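Local coordinates for protein Phthiocerol/phenolphthiocerol synthesis polyketide synthase type I PpsC (Mycobacterium tuberculosis, PDB 5NJI) that probably dehydrates beta-hydroxyacyl intermediates to trans-enoyl products, through its polyketide synthase dehydratase domain, during assembly of phthiocerol and phenolphthiocerol lipids, at residues D59-D64 and Q185-F191; L261-F267 and E312-L318. The protein carries 1 engineered substitution. One frame throughout, in Å; residues are numbered along the deposited sequence.

Contact 1: D59-D64 and Q185-F191; sequences DFVIDD and QQHGPAF. Engineered in segment 59-64: Phe60 (natural residue His). With 8Z2 (~{S}-[2-[3-[[(2~{R})-4-[[[(2~{R},3~{S},4~{R},5~{R})-5-(6-aminopurin-9-yl)-4-oxidanyl-3-phosphonooxy-oxolan-2-yl]methoxy-oxidanyl-phosphoryl]oxy-oxidanyl-phosphoryl]oxy-3,3-dimethyl-2-oxidanyl-butanoyl]amino]propanoylamino]ethyl] (~{E})-dodec-2-enethioate), chain B.
Phe60, engineered in place of the natural His, meets Phe191 and His187 at once. Its CD1 lies over one face of the Phe191 ring, 3.6 Å from Phe191 CE2 and offset toward the rim. Its CE1 comes within 3.6 Å of His187 NE2, and those two ring planes stand 81° apart. With CG anti to the backbone N (chi1 -161°), the Phe60 ring reaches the acyl thioester of the bound C12:1-CoA, whose CA2 lies in the ring plane at the edge. Gln185 bends at chi2 (109°), which brings OE1 to 3.3 Å from ligand CA2. This buried oxygen has no polar partner in the model. Ile62 CD1 touches the ligand sulfur.

Part of the pocket wall is a small antiparallel sheet, with strand 60-62 between strands 65-66 and 185-187. Phe60, Ile62, Gln185 and His187 share its ligand-facing side. On the other side, Gln186 OE1 accepts a hydrogen bond from Asp64 N at 2.9 Å, while Gln186 NE2 gives a weak one to Asp64 OD1.

Asp59 grips the turn after strand 185-187. Its backbone O takes Gly188 N at 2.7 Å, nearly straight, and OD2 takes Ala190 N at 2.8 Å on the anti side. Farther out, Asp230 forms a weak hydrogen bond with His187 NE2.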
loop_
_atom_site.group_PDB
_atom_site.type_symbol
_atom_site.label_atom_id
_atom_site.label_comp_id
_atom_site.label_asym_id
_atom_site.label_seq_id
_atom_site.Cartn_x
_atom_site.Cartn_y
_atom_site.Cartn_z
ATOM N N ASP A 59 7.204 -1.372 12.709
ATOM C CA ASP A 59 6.001 -0.683 13.135
ATOM C C ASP A 59 4.743 -1.190 12.438
ATOM O O ASP A 59 3.658 -0.643 12.683
ATOM C CB ASP A 59 6.167 0.819 12.914
ATOM C CG ASP A 59 6.957 1.501 14.029
ATOM O OD1 ASP A 59 7.495 0.805 14.926
ATOM O OD2 ASP A 59 7.023 2.743 14.030
ATOM N N PHE A 60 4.840 -2.230 11.609
ATOM C CA PHE A 60 3.660 -2.834 11.001
ATOM C C PHE A 60 3.514 -4.257 11.527
ATOM O O PHE A 60 4.244 -5.156 11.107
ATOM C CB PHE A 60 3.733 -2.820 9.483
ATOM C CG PHE A 60 2.389 -3.003 8.852
ATOM C CD1 PHE A 60 1.570 -1.912 8.622
ATOM C CD2 PHE A 60 1.908 -4.267 8.585
ATOM C CE1 PHE A 60 0.330 -2.079 8.070
ATOM C CE2 PHE A 60 0.661 -4.447 8.044
ATOM C CZ PHE A 60 -0.138 -3.342 7.796
ATOM N N VAL A 61 2.583 -4.443 12.446
ATOM C CA VAL A 61 2.467 -5.668 13.223
ATOM C C VAL A 61 1.036 -6.177 13.155
ATOM O O VAL A 61 0.079 -5.399 13.207
ATOM C CB VAL A 61 2.901 -5.415 14.676
ATOM C CG1 VAL A 61 2.588 -6.613 15.576
ATOM C CG2 VAL A 61 4.385 -5.056 14.718
ATOM N N ILE A 62 0.889 -7.489 13.005
ATOM C CA ILE A 62 -0.405 -8.157 13.056
ATOM C C ILE A 62 -0.286 -9.307 14.046
ATOM O O ILE A 62 0.578 -10.176 13.889
ATOM C CB ILE A 62 -0.855 -8.671 11.681
ATOM C CG1 ILE A 62 -1.001 -7.504 10.701
ATOM C CG2 ILE A 62 -2.176 -9.442 11.816
ATOM C CD1 ILE A 62 -1.541 -7.885 9.356
ATOM N N ASP A 63 -1.111 -9.294 15.088
ATOM C CA ASP A 63 -1.082 -10.368 16.086
ATOM C C ASP A 63 0.341 -10.584 16.606
ATOM O O ASP A 63 0.836 -11.714 16.686
ATOM C CB ASP A 63 -1.646 -11.671 15.504
ATOM C CG ASP A 63 -3.140 -11.605 15.231
ATOM O OD1 ASP A 63 -3.816 -10.711 15.780
ATOM O OD2 ASP A 63 -3.640 -12.468 14.474
ATOM N N ASP A 64 0.995 -9.468 16.945
ATOM C CA ASP A 64 2.341 -9.405 17.522
ATOM C C ASP A 64 3.471 -9.697 16.537
ATOM O O ASP A 64 4.641 -9.506 16.886
ATOM C CB ASP A 64 2.483 -10.367 18.710
ATOM C CG ASP A 64 1.660 -9.942 19.905
ATOM O OD1 ASP A 64 1.552 -8.719 20.148
ATOM O OD2 ASP A 64 1.127 -10.836 20.598
ATOM N N GLN A 185 -4.490 -5.465 14.479
ATOM C CA GLN A 185 -3.750 -4.628 13.537
ATOM C C GLN A 185 -3.050 -3.565 14.371
ATOM O O GLN A 185 -3.692 -2.628 14.854
ATOM C CB GLN A 185 -4.727 -4.011 12.548
ATOM C CG GLN A 185 -4.132 -3.225 11.436
ATOM C CD GLN A 185 -4.289 -3.961 10.148
ATOM O OE1 GLN A 185 -3.308 -4.424 9.583
ATOM N NE2 GLN A 185 -5.537 -4.121 9.693
ATOM N N GLN A 186 -1.741 -3.700 14.542
ATOM C CA GLN A 186 -0.978 -2.919 15.510
ATOM C C GLN A 186 0.005 -2.000 14.773
ATOM O O GLN A 186 1.176 -2.331 14.566
ATOM C CB GLN A 186 -0.253 -3.854 16.483
ATOM C CG GLN A 186 -1.194 -4.789 17.265
ATOM C CD GLN A 186 -0.505 -6.074 17.709
ATOM O OE1 GLN A 186 -0.722 -7.134 17.131
ATOM N NE2 GLN A 186 0.330 -5.981 18.739
ATOM N N HIS A 187 -0.474 -0.828 14.394
ATOM C CA HIS A 187 0.367 0.166 13.743
ATOM C C HIS A 187 1.230 0.879 14.777
ATOM O O HIS A 187 0.703 1.520 15.694
ATOM C CB HIS A 187 -0.482 1.210 13.021
ATOM C CG HIS A 187 -1.242 0.702 11.832
ATOM N ND1 HIS A 187 -2.581 0.385 11.882
ATOM C CD2 HIS A 187 -0.861 0.519 10.545
ATOM C CE1 HIS A 187 -2.989 0.011 10.684
ATOM N NE2 HIS A 187 -1.968 0.096 9.850
ATOM N N GLY A 188 2.547 0.819 14.608
ATOM C CA GLY A 188 3.441 1.588 15.437
ATOM C C GLY A 188 3.536 3.033 14.981
ATOM O O GLY A 188 2.862 3.471 14.048
ATOM N N PRO A 189 4.408 3.801 15.643
ATOM C CA PRO A 189 4.408 5.260 15.418
ATOM C C PRO A 189 4.622 5.680 13.973
ATOM O O PRO A 189 4.042 6.677 13.521
ATOM C CB PRO A 189 5.550 5.737 16.322
ATOM C CG PRO A 189 5.588 4.732 17.427
ATOM C CD PRO A 189 5.246 3.418 16.798
ATOM N N ALA A 190 5.447 4.951 13.223
ATOM C CA ALA A 190 5.716 5.351 11.860
ATOM C C ALA A 190 4.459 5.336 10.999
ATOM O O ALA A 190 4.400 6.069 10.015
ATOM C CB ALA A 190 6.785 4.454 11.255
ATOM N N PHE A 191 3.456 4.545 11.358
ATOM C CA PHE A 191 2.229 4.415 10.582
ATOM C C PHE A 191 1.065 5.206 11.151
ATOM O O PHE A 191 -0.021 5.154 10.585
ATOM C CB PHE A 191 1.822 2.936 10.483
ATOM C CG PHE A 191 2.663 2.135 9.524
ATOM C CD1 PHE A 191 3.904 1.653 9.891
ATOM C CD2 PHE A 191 2.203 1.879 8.240
ATOM C CE1 PHE A 191 4.695 0.938 8.998
ATOM C CE2 PHE A 191 2.989 1.156 7.333
ATOM C CZ PHE A 191 4.229 0.674 7.717
HETATM C C2 8Z2 B . -3.974 -16.807 -8.248
HETATM C C4 8Z2 B . -4.565 -17.879 -6.252
HETATM C C5 8Z2 B . -3.862 -18.926 -6.614
HETATM C C6 8Z2 B . -3.236 -18.956 -7.763
HETATM C C8 8Z2 B . -4.697 -19.391 -4.727
HETATM C C10 8Z2 B . -10.547 -1.790 8.099
HETATM C C11 8Z2 B . -11.974 -1.806 7.725
HETATM C C12 8Z2 B . -12.721 -2.762 8.574
HETATM N N9 8Z2 B . -5.035 -18.146 -5.050
HETATM N N7 8Z2 B . -3.928 -19.828 -5.668
HETATM N N3 8Z2 B . -4.640 -16.801 -7.052
HETATM N N1 8Z2 B . -3.274 -17.922 -8.606
HETATM N N6 8Z2 B . -2.580 -20.066 -7.990
HETATM C "C1'" 8Z2 B . -5.877 -16.829 -4.694
HETATM C "C2'" 8Z2 B . -7.125 -17.148 -5.427
HETATM O "O2'" 8Z2 B . -7.298 -15.887 -6.060
HETATM C "C3'" 8Z2 B . -8.123 -17.580 -4.232
HETATM O "O3'" 8Z2 B . -9.201 -18.382 -4.797
HETATM C "C4'" 8Z2 B . -8.042 -16.078 -3.505
HETATM O "O4'" 8Z2 B . -6.542 -15.989 -3.494
HETATM C "C5'" 8Z2 B . -8.504 -15.708 -2.104
HETATM O "O5'" 8Z2 B . -7.879 -16.361 -1.065
HETATM P P1 8Z2 B . -7.802 -17.821 -0.844
HETATM O O11 8Z2 B . -6.575 -18.072 -1.592
HETATM O O12 8Z2 B . -8.802 -18.678 -1.530
HETATM O O6 8Z2 B . -7.660 -18.263 0.798
HETATM P P2 8Z2 B . -6.242 -18.763 1.384
HETATM O O21 8Z2 B . -5.200 -19.159 0.255
HETATM O O22 8Z2 B . -6.026 -19.768 2.343
HETATM O O7 8Z2 B . -5.919 -17.318 2.074
HETATM C CPA 8Z2 B . -6.795 -16.197 2.286
HETATM C CPB 8Z2 B . -5.885 -15.148 2.980
HETATM C CP8 8Z2 B . -4.682 -14.921 2.047
HETATM C CP7 8Z2 B . -6.590 -13.853 3.223
HETATM C CP9 8Z2 B . -5.416 -15.724 4.312
HETATM O OP3 8Z2 B . -5.207 -14.457 0.867
HETATM C CP6 8Z2 B . -3.625 -13.920 2.581
HETATM O OP2 8Z2 B . -3.068 -14.171 3.588
HETATM N NP2 8Z2 B . -3.259 -12.924 1.788
HETATM C CP5 8Z2 B . -2.247 -11.932 2.072
HETATM C CP4 8Z2 B . -2.890 -10.709 2.697
HETATM C CP3 8Z2 B . -1.775 -9.682 2.998
HETATM O OP1 8Z2 B . -0.657 -10.042 3.143
HETATM N NP1 8Z2 B . -2.113 -8.420 3.102
HETATM C CP2 8Z2 B . -1.154 -7.382 3.333
HETATM C CP1 8Z2 B . -0.711 -7.339 4.752
HETATM S S 8Z2 B . -2.071 -6.833 5.850
HETATM P P3 8Z2 B . -8.668 -19.875 -5.562
HETATM O O31 8Z2 B . -7.525 -20.426 -4.447
HETATM O O32 8Z2 B . -7.872 -19.783 -6.716
HETATM O O33 8Z2 B . -9.613 -20.973 -5.789
HETATM C CA1 8Z2 B . -2.180 -5.334 5.545
HETATM C CA2 8Z2 B . -3.193 -4.596 6.338
HETATM O OA1 8Z2 B . -1.557 -4.684 4.766
HETATM C CA3 8Z2 B . -3.376 -3.158 6.047
HETATM C CA4 8Z2 B . -4.417 -2.445 6.807
HETATM C CA5 8Z2 B . -4.704 -1.065 6.272
HETATM C CA6 8Z2 B . -5.828 -0.419 7.067
HETATM C CA7 8Z2 B . -7.207 -0.983 6.653
HETATM C CA8 8Z2 B . -8.279 -0.734 7.695
HETATM C CA9 8Z2 B . -9.731 -0.953 7.188
#

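Contact 2: L261-F267 and E312-L318; sequences LVVPVRF and EVEMAVL. With 8Z2 (~{S}-[2-[3-[[(2~{R})-4-[[[(2~{R},3~{S},4~{R},5~{R})-5-(6-aminopurin-9-yl)-4-oxidanyl-3-phosphonooxy-oxolan-2-yl]methoxy-oxidanyl-phosphoryl]oxy-oxidanyl-phosphoryl]oxy-3,3-dimethyl-2-oxidanyl-butanoyl]amino]propanoylamino]ethyl] (~{E})-dodec-2-enethioate), chain B.
The Arg266 guanidinium has Glu312 OE1 and a water at its edge, both near its plane. Arg266 NH1 and Glu312 OE1 are 4.0 Å apart, a long salt bridge. The water closes the gap, accepting from Arg266 NH1 at 2.6 Å and donating to Glu312 OE1. Glu314 OE1 lies oblique to the same group and touches Arg266 CD, but the Glu314 carboxylate pairs mainly with Arg292. At the edge of the Phe267 ring, near its plane, sits Glu312 O. Val313 CG2 meets this ring obliquely, 3.6 Å from Phe267 CE1; it stands anti to its own backbone N, and the two side chains run alongside each other.

Val262 CG1 packs on Met315 CB at 3.6 Å, and its CG2 touches the end of the ligand's acyl chain at C12. Pro264 CD presses on ligand CA2 at 3.3 Å. Pro264 O accepts a hydrogen bond from ligand NP1 at 3.0 Å. Glu314 O takes Val265 N at 2.8 Å, almost straight, and Arg266 N weakly at 3.3 Å. Val265 and Arg266 thus both face Glu314, a classic beta bulge in an antiparallel strand pair that lines the substrate tunnel of this hot-dog-type dehydratase.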
loop_
_atom_site.group_PDB
_atom_site.type_symbol
_atom_site.label_atom_id
_atom_site.label_comp_id
_atom_site.label_asym_id
_atom_site.label_seq_id
_atom_site.Cartn_x
_atom_site.Cartn_y
_atom_site.Cartn_z
ATOM N N LEU A 261 -10.300 -9.239 12.153
ATOM C CA LEU A 261 -9.168 -8.706 11.409
ATOM C C LEU A 261 -9.526 -8.590 9.934
ATOM O O LEU A 261 -9.967 -9.561 9.315
ATOM C CB LEU A 261 -7.957 -9.616 11.581
ATOM C CG LEU A 261 -6.693 -9.294 10.785
ATOM C CD1 LEU A 261 -6.065 -8.015 11.272
ATOM C CD2 LEU A 261 -5.705 -10.440 10.866
ATOM N N VAL A 262 -9.318 -7.408 9.372
ATOM C CA VAL A 262 -9.687 -7.107 8.003
ATOM C C VAL A 262 -8.398 -6.786 7.266
ATOM O O VAL A 262 -7.703 -5.828 7.623
ATOM C CB VAL A 262 -10.685 -5.942 7.946
ATOM C CG1 VAL A 262 -10.931 -5.506 6.514
ATOM C CG2 VAL A 262 -11.976 -6.362 8.636
ATOM N N VAL A 263 -8.054 -7.602 6.274
ATOM C CA VAL A 263 -6.791 -7.372 5.576
ATOM C C VAL A 263 -7.008 -7.273 4.072
ATOM O O VAL A 263 -7.853 -7.983 3.500
ATOM C CB VAL A 263 -5.738 -8.445 5.911
ATOM C CG1 VAL A 263 -5.508 -8.503 7.426
ATOM C CG2 VAL A 263 -6.102 -9.821 5.358
ATOM N N PRO A 264 -6.258 -6.403 3.402
ATOM C CA PRO A 264 -6.338 -6.325 1.950
ATOM C C PRO A 264 -5.827 -7.594 1.313
ATOM O O PRO A 264 -4.815 -8.156 1.744
ATOM C CB PRO A 264 -5.445 -5.130 1.604
ATOM C CG PRO A 264 -5.321 -4.359 2.854
ATOM C CD PRO A 264 -5.355 -5.371 3.942
ATOM N N VAL A 265 -6.544 -8.037 0.282
ATOM C CA VAL A 265 -6.131 -9.184 -0.518
ATOM C C VAL A 265 -5.977 -8.842 -1.987
ATOM O O VAL A 265 -5.355 -9.619 -2.724
ATOM C CB VAL A 265 -7.098 -10.369 -0.353
ATOM C CG1 VAL A 265 -7.046 -10.900 1.073
ATOM C CG2 VAL A 265 -8.520 -9.977 -0.730
ATOM N N ARG A 266 -6.509 -7.716 -2.449
ATOM C CA ARG A 266 -6.383 -7.324 -3.838
ATOM C C ARG A 266 -6.514 -5.815 -3.959
ATOM O O ARG A 266 -7.342 -5.195 -3.283
ATOM C CB ARG A 266 -7.452 -8.022 -4.678
ATOM C CG ARG A 266 -7.346 -7.870 -6.164
ATOM C CD ARG A 266 -8.241 -8.942 -6.846
ATOM N NE ARG A 266 -8.120 -8.946 -8.302
ATOM C CZ ARG A 266 -8.751 -8.089 -9.096
ATOM N NH1 ARG A 266 -9.533 -7.161 -8.570
ATOM N NH2 ARG A 266 -8.603 -8.151 -10.413
ATOM N N PHE A 267 -5.693 -5.233 -4.817
ATOM C CA PHE A 267 -5.847 -3.856 -5.244
ATOM C C PHE A 267 -6.108 -3.875 -6.734
ATOM O O PHE A 267 -5.565 -4.720 -7.455
ATOM C CB PHE A 267 -4.608 -2.993 -4.977
ATOM C CG PHE A 267 -4.197 -2.891 -3.528
ATOM C CD1 PHE A 267 -4.867 -2.076 -2.640
ATOM C CD2 PHE A 267 -3.084 -3.566 -3.076
ATOM C CE1 PHE A 267 -4.459 -1.985 -1.316
ATOM C CE2 PHE A 267 -2.670 -3.465 -1.758
ATOM C CZ PHE A 267 -3.367 -2.673 -0.882
ATOM N N GLU A 312 -10.018 0.148 -6.406
ATOM C CA GLU A 312 -10.571 -0.926 -5.597
ATOM C C GLU A 312 -9.533 -1.452 -4.632
ATOM O O GLU A 312 -8.430 -1.829 -5.044
ATOM C CB GLU A 312 -11.057 -2.107 -6.450
ATOM C CG GLU A 312 -12.177 -1.769 -7.400
ATOM C CD GLU A 312 -12.574 -2.950 -8.278
ATOM O OE1 GLU A 312 -11.962 -4.030 -8.140
ATOM O OE2 GLU A 312 -13.495 -2.800 -9.104
ATOM N N VAL A 313 -9.908 -1.538 -3.369
ATOM C CA VAL A 313 -9.150 -2.307 -2.399
ATOM C C VAL A 313 -10.110 -3.344 -1.839
ATOM O O VAL A 313 -11.113 -3.003 -1.195
ATOM C CB VAL A 313 -8.524 -1.440 -1.296
ATOM C CG1 VAL A 313 -9.520 -0.528 -0.683
ATOM C CG2 VAL A 313 -7.842 -2.321 -0.217
ATOM N N GLU A 314 -9.821 -4.600 -2.113
ATOM C CA GLU A 314 -10.662 -5.710 -1.694
ATOM C C GLU A 314 -10.077 -6.318 -0.432
ATOM O O GLU A 314 -8.885 -6.636 -0.397
ATOM C CB GLU A 314 -10.736 -6.753 -2.805
ATOM C CG GLU A 314 -11.510 -7.996 -2.474
ATOM C CD GLU A 314 -11.577 -8.924 -3.679
ATOM O OE1 GLU A 314 -11.302 -8.456 -4.808
ATOM O OE2 GLU A 314 -11.922 -10.103 -3.494
ATOM N N MET A 315 -10.894 -6.444 0.611
ATOM C CA MET A 315 -10.432 -6.928 1.897
ATOM C C MET A 315 -11.188 -8.179 2.319
ATOM O O MET A 315 -12.386 -8.321 2.063
ATOM C CB MET A 315 -10.554 -5.823 2.940
ATOM C CG MET A 315 -9.733 -4.624 2.485
ATOM S SD MET A 315 -9.478 -3.391 3.708
ATOM C CE MET A 315 -11.109 -2.657 3.685
ATOM N N ALA A 316 -10.452 -9.099 2.915
ATOM C CA ALA A 316 -11.005 -10.296 3.515
ATOM C C ALA A 316 -11.182 -10.081 5.009
ATOM O O ALA A 316 -10.441 -9.324 5.641
ATOM C CB ALA A 316 -10.093 -11.489 3.269
ATOM N N VAL A 317 -12.198 -10.724 5.565
ATOM C CA VAL A 317 -12.548 -10.548 6.966
ATOM C C VAL A 317 -12.223 -11.849 7.677
ATOM O O VAL A 317 -12.834 -12.887 7.399
ATOM C CB VAL A 317 -14.026 -10.166 7.140
ATOM C CG1 VAL A 317 -14.345 -9.908 8.610
ATOM C CG2 VAL A 317 -14.363 -8.936 6.299
ATOM N N LEU A 318 -11.253 -11.792 8.575
ATOM C CA LEU A 318 -10.790 -12.968 9.286
ATOM C C LEU A 318 -11.186 -12.862 10.760
ATOM O O LEU A 318 -11.672 -13.821 11.349
ATOM C CB LEU A 318 -9.275 -13.109 9.135
ATOM C CG LEU A 318 -8.696 -12.647 7.794
ATOM C CD1 LEU A 318 -7.188 -12.788 7.778
ATOM C CD2 LEU A 318 -9.311 -13.405 6.627
HETATM C C2 8Z2 B . -3.974 -16.807 -8.248
HETATM C C4 8Z2 B . -4.565 -17.879 -6.252
HETATM C C5 8Z2 B . -3.862 -18.926 -6.614
HETATM C C6 8Z2 B . -3.236 -18.956 -7.763
HETATM C C8 8Z2 B . -4.697 -19.391 -4.727
HETATM C C10 8Z2 B . -10.547 -1.790 8.099
HETATM C C11 8Z2 B . -11.974 -1.806 7.725
HETATM C C12 8Z2 B . -12.721 -2.762 8.574
HETATM N N9 8Z2 B . -5.035 -18.146 -5.050
HETATM N N7 8Z2 B . -3.928 -19.828 -5.668
HETATM N N3 8Z2 B . -4.640 -16.801 -7.052
HETATM N N1 8Z2 B . -3.274 -17.922 -8.606
HETATM N N6 8Z2 B . -2.580 -20.066 -7.990
HETATM C "C1'" 8Z2 B . -5.877 -16.829 -4.694
HETATM C "C2'" 8Z2 B . -7.125 -17.148 -5.427
HETATM O "O2'" 8Z2 B . -7.298 -15.887 -6.060
HETATM C "C3'" 8Z2 B . -8.123 -17.580 -4.232
HETATM O "O3'" 8Z2 B . -9.201 -18.382 -4.797
HETATM C "C4'" 8Z2 B . -8.042 -16.078 -3.505
HETATM O "O4'" 8Z2 B . -6.542 -15.989 -3.494
HETATM C "C5'" 8Z2 B . -8.504 -15.708 -2.104
HETATM O "O5'" 8Z2 B . -7.879 -16.361 -1.065
HETATM P P1 8Z2 B . -7.802 -17.821 -0.844
HETATM O O11 8Z2 B . -6.575 -18.072 -1.592
HETATM O O12 8Z2 B . -8.802 -18.678 -1.530
HETATM O O6 8Z2 B . -7.660 -18.263 0.798
HETATM P P2 8Z2 B . -6.242 -18.763 1.384
HETATM O O21 8Z2 B . -5.200 -19.159 0.255
HETATM O O22 8Z2 B . -6.026 -19.768 2.343
HETATM O O7 8Z2 B . -5.919 -17.318 2.074
HETATM C CPA 8Z2 B . -6.795 -16.197 2.286
HETATM C CPB 8Z2 B . -5.885 -15.148 2.980
HETATM C CP8 8Z2 B . -4.682 -14.921 2.047
HETATM C CP7 8Z2 B . -6.590 -13.853 3.223
HETATM C CP9 8Z2 B . -5.416 -15.724 4.312
HETATM O OP3 8Z2 B . -5.207 -14.457 0.867
HETATM C CP6 8Z2 B . -3.625 -13.920 2.581
HETATM O OP2 8Z2 B . -3.068 -14.171 3.588
HETATM N NP2 8Z2 B . -3.259 -12.924 1.788
HETATM C CP5 8Z2 B . -2.247 -11.932 2.072
HETATM C CP4 8Z2 B . -2.890 -10.709 2.697
HETATM C CP3 8Z2 B . -1.775 -9.682 2.998
HETATM O OP1 8Z2 B . -0.657 -10.042 3.143
HETATM N NP1 8Z2 B . -2.113 -8.420 3.102
HETATM C CP2 8Z2 B . -1.154 -7.382 3.333
HETATM C CP1 8Z2 B . -0.711 -7.339 4.752
HETATM S S 8Z2 B . -2.071 -6.833 5.850
HETATM P P3 8Z2 B . -8.668 -19.875 -5.562
HETATM O O31 8Z2 B . -7.525 -20.426 -4.447
HETATM O O32 8Z2 B . -7.872 -19.783 -6.716
HETATM O O33 8Z2 B . -9.613 -20.973 -5.789
HETATM C CA1 8Z2 B . -2.180 -5.334 5.545
HETATM C CA2 8Z2 B . -3.193 -4.596 6.338
HETATM O OA1 8Z2 B . -1.557 -4.684 4.766
HETATM C CA3 8Z2 B . -3.376 -3.158 6.047
HETATM C CA4 8Z2 B . -4.417 -2.445 6.807
HETATM C CA5 8Z2 B . -4.704 -1.065 6.272
HETATM C CA6 8Z2 B . -5.828 -0.419 7.067
HETATM C CA7 8Z2 B . -7.207 -0.983 6.653
HETATM C CA8 8Z2 B . -8.279 -0.734 7.695
HETATM C CA9 8Z2 B . -9.731 -0.953 7.188
HETATM O O HOH W 1 -11.057 -5.780 -10.149
#

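Overall arrangement
Contact 1 closes before contact 2 opens along the chain. Their centres lie about 17 Å apart, yet they touch: Ile62 CG2 packs on Leu261 CD2, and Gln185 NE2 forms a weak hydrogen bond with Val262 O. Contact 1 belongs to a small three-stranded sheet. Contact 2 pairs strands 262-272 and 306-317 of the larger antiparallel array. Both meet the same bound acyl-CoA, near its thioester and along its acyl chain, and contact 2 also touches the pantetheine arm. Helix 226-234 packs against both, with Asp230 next to Phe60 and Met229 next to Phe267. The pocket is therefore built from segments far apart in sequence.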